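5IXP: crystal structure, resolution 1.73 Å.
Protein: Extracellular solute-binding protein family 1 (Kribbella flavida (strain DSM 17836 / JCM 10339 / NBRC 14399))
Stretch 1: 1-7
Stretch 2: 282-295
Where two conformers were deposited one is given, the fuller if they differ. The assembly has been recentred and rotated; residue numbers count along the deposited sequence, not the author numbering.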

# COMPACT_ATOMS: atom_id res chain seq x y z
N PRO A 1 32.13 20.56 -3.80
CA PRO A 1 31.71 19.22 -4.23
C PRO A 1 30.98 18.46 -3.13
O PRO A 1 31.57 17.92 -2.20
CB PRO A 1 33.02 18.53 -4.58
CG PRO A 1 34.10 19.30 -3.81
CD PRO A 1 33.46 20.52 -3.18
N VAL A 2 29.66 18.46 -3.26
CA VAL A 2 28.77 17.76 -2.35
C VAL A 2 28.57 16.35 -2.90
O VAL A 2 28.12 16.19 -4.04
CB VAL A 2 27.43 18.50 -2.23
CG1 VAL A 2 26.46 17.76 -1.31
CG2 VAL A 2 27.65 19.93 -1.75
N GLU A 3 28.92 15.34 -2.12
CA GLU A 3 28.70 13.96 -2.55
C GLU A 3 27.56 13.37 -1.74
O GLU A 3 27.63 13.32 -0.51
CB GLU A 3 29.97 13.12 -2.45
CG GLU A 3 31.14 13.80 -3.16
CD GLU A 3 32.36 12.91 -3.35
OE1 GLU A 3 32.94 13.00 -4.45
OE2 GLU A 3 32.72 12.14 -2.45
N LEU A 4 26.50 12.96 -2.43
CA LEU A 4 25.32 12.39 -1.80
C LEU A 4 25.14 10.95 -2.25
O LEU A 4 25.28 10.65 -3.44
CB LEU A 4 24.06 13.17 -2.17
CG LEU A 4 23.99 14.63 -1.70
CD1 LEU A 4 22.73 15.31 -2.23
CD2 LEU A 4 24.06 14.68 -0.18
N THR A 5 24.82 10.07 -1.31
CA THR A 5 24.38 8.72 -1.62
C THR A 5 22.89 8.63 -1.36
O THR A 5 22.37 9.25 -0.43
CB THR A 5 25.10 7.67 -0.77
OG1 THR A 5 25.14 8.11 0.60
CG2 THR A 5 26.51 7.44 -1.27
N ILE A 6 22.19 7.88 -2.21
CA ILE A 6 20.78 7.60 -2.01
C ILE A 6 20.59 6.10 -2.15
O ILE A 6 21.04 5.51 -3.13
CB ILE A 6 19.89 8.40 -2.98
CG1 ILE A 6 18.43 7.95 -2.85
CG2 ILE A 6 20.37 8.28 -4.45
CD1 ILE A 6 17.43 8.90 -3.55
N ALA A 7 19.94 5.49 -1.16
CA ALA A 7 19.72 4.05 -1.15
C ALA A 7 18.26 3.78 -1.51
O ALA A 7 17.35 4.24 -0.80
CB ALA A 7 20.05 3.45 0.22
N THR A 282 26.19 13.92 6.73
CA THR A 282 26.96 15.14 6.92
C THR A 282 26.51 16.27 6.01
O THR A 282 27.06 17.37 6.10
CB THR A 282 28.45 14.87 6.69
OG1 THR A 282 28.66 14.49 5.33
CG2 THR A 282 28.96 13.77 7.62
N GLN A 283 25.54 16.03 5.13
CA GLN A 283 25.00 17.05 4.23
C GLN A 283 23.48 17.09 4.31
O GLN A 283 22.79 16.92 3.30
CB GLN A 283 25.44 16.79 2.79
CG GLN A 283 26.93 16.70 2.56
CD GLN A 283 27.54 18.03 2.22
OE1 GLN A 283 26.89 19.07 2.32
NE2 GLN A 283 28.80 18.01 1.81
N PRO A 284 22.91 17.32 5.50
CA PRO A 284 21.45 17.21 5.62
C PRO A 284 20.69 18.22 4.76
O PRO A 284 19.63 17.89 4.23
CB PRO A 284 21.19 17.41 7.12
CG PRO A 284 22.41 18.14 7.62
CD PRO A 284 23.54 17.63 6.80
N ALA A 285 21.22 19.43 4.58
CA ALA A 285 20.48 20.41 3.79
C ALA A 285 20.49 20.04 2.31
O ALA A 285 19.45 20.14 1.64
CB ALA A 285 21.07 21.81 4.01
N GLU A 286 21.64 19.61 1.78
CA GLU A 286 21.69 19.18 0.39
C GLU A 286 20.90 17.90 0.18
O GLU A 286 20.27 17.72 -0.87
CB GLU A 286 23.14 18.99 -0.06
CG GLU A 286 23.96 20.26 -0.08
CD GLU A 286 23.63 21.18 -1.24
OE1 GLU A 286 22.94 20.77 -2.20
OE2 GLU A 286 24.06 22.33 -1.20
N ALA A 287 20.95 16.99 1.15
CA ALA A 287 20.15 15.76 1.08
C ALA A 287 18.66 16.08 1.05
O ALA A 287 17.92 15.54 0.23
CB ALA A 287 20.48 14.83 2.25
N ALA A 288 18.21 16.96 1.96
CA ALA A 288 16.79 17.31 1.98
C ALA A 288 16.38 18.01 0.69
O ALA A 288 15.27 17.79 0.18
CB ALA A 288 16.47 18.19 3.19
N LYS A 289 17.26 18.86 0.14
CA LYS A 289 16.94 19.54 -1.11
C LYS A 289 16.74 18.55 -2.24
O LYS A 289 15.79 18.66 -3.03
CB LYS A 289 18.03 20.55 -1.48
CG LYS A 289 17.62 21.40 -2.68
CD LYS A 289 18.78 22.07 -3.42
CE LYS A 289 19.69 22.84 -2.52
NZ LYS A 289 20.79 23.49 -3.31
N LEU A 290 17.65 17.57 -2.35
CA LEU A 290 17.53 16.57 -3.40
C LEU A 290 16.28 15.72 -3.20
O LEU A 290 15.56 15.42 -4.17
CB LEU A 290 18.79 15.70 -3.44
CG LEU A 290 18.71 14.48 -4.39
CD1 LEU A 290 18.44 14.92 -5.84
CD2 LEU A 290 19.99 13.62 -4.30
N ALA A 291 16.00 15.33 -1.95
CA ALA A 291 14.81 14.51 -1.69
C ALA A 291 13.54 15.27 -2.04
O ALA A 291 12.59 14.70 -2.60
CB ALA A 291 14.78 14.08 -0.23
N ALA A 292 13.50 16.57 -1.73
CA ALA A 292 12.33 17.37 -2.09
C ALA A 292 12.19 17.47 -3.61
O ALA A 292 11.07 17.41 -4.14
CB ALA A 292 12.44 18.77 -1.47
N TRP A 293 13.30 17.60 -4.32
CA TRP A 293 13.21 17.70 -5.78
C TRP A 293 12.76 16.37 -6.39
O TRP A 293 11.92 16.35 -7.30
CB TRP A 293 14.55 18.15 -6.36
CG TRP A 293 14.52 18.28 -7.85
CD1 TRP A 293 14.08 19.36 -8.56
CD2 TRP A 293 14.94 17.31 -8.81
NE1 TRP A 293 14.20 19.12 -9.91
CE2 TRP A 293 14.72 17.87 -10.09
CE3 TRP A 293 15.47 16.02 -8.72
CZ2 TRP A 293 15.02 17.18 -11.26
CZ3 TRP A 293 15.78 15.34 -9.88
CH2 TRP A 293 15.56 15.93 -11.14
N LEU A 294 13.32 15.26 -5.91
CA LEU A 294 12.94 13.95 -6.44
C LEU A 294 11.46 13.66 -6.24
O LEU A 294 10.87 12.87 -6.98
CB LEU A 294 13.78 12.84 -5.79
CG LEU A 294 15.26 12.76 -6.20
CD1 LEU A 294 16.01 11.85 -5.23
CD2 LEU A 294 15.42 12.26 -7.65
N THR A 295 10.83 14.26 -5.22
CA THR A 295 9.43 14.00 -4.93
C THR A 295 8.51 15.14 -5.37
O THR A 295 7.31 15.10 -5.08
CB THR A 295 9.23 13.72 -3.43
OG1 THR A 295 9.70 14.84 -2.66
CG2 THR A 295 9.99 12.45 -3.04
O HOH W 1 30.12 15.65 0.47

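The contact is a strand laid across a helix, and its rule is alternation met by helical periodicity. Strand 2-7 and helix 284-294 approach to 9.3 Å between axes at an angle of 56°, and they bury 363 Å² in total. Val 2, Leu 4 and Ile 6 point toward the helix, while Glu 3 and Thr 5 point away and keep their polar groups out of the seam.

No direct hydrogen bond crosses, so packing does most of the work, and Leu 4 is its centre. With chi1 m and chi2 t, the rotamer extends both methyls over the helix: Leu 4 CD2 lies 3.9 Å from Gln 283 CB and 4.3 Å from Ala 287 CB, while Leu 4 CD1 lies 3.8 Å from Leu 290 CD2. A small residue suits position 287, where the backbones come close (Leu 4 CA to Ala 287 CA, 6.8 Å); its CB points sideways, and Leu 4 CD2 sits 4.1 Å from Ala 287 N. One helical turn later, Leu 290, in t/p, points toward the strand. Farther along, Ile 6, extended in t/t, brings its CD1 to 3.7 Å from Leu 294 CD1, joining two buried side chains.

The other end is more open and admits polar residues. Val 2, with chi1 t, places CG1 3.7 Å from Glu 286 CG and equally near Gln 283 CD. Glu 286 bends through m/m, offering its methylene CG to Val 2 while its OE1 makes a long salt bridge with Lys 289 NZ (3.6 Å). Gln 283, at the N-cap position, has chi1 m and an off-well chi2 of -91°; it meets Val 2 CG1 with its amide carbon CD and Leu 4 CD2 with its CB. Its amide reaches water 1, which accepts from Gln 283 NE2 at 3.0 Å and from Glu 3 N at 2.9 Å, a polar bridge beside the apolar seam.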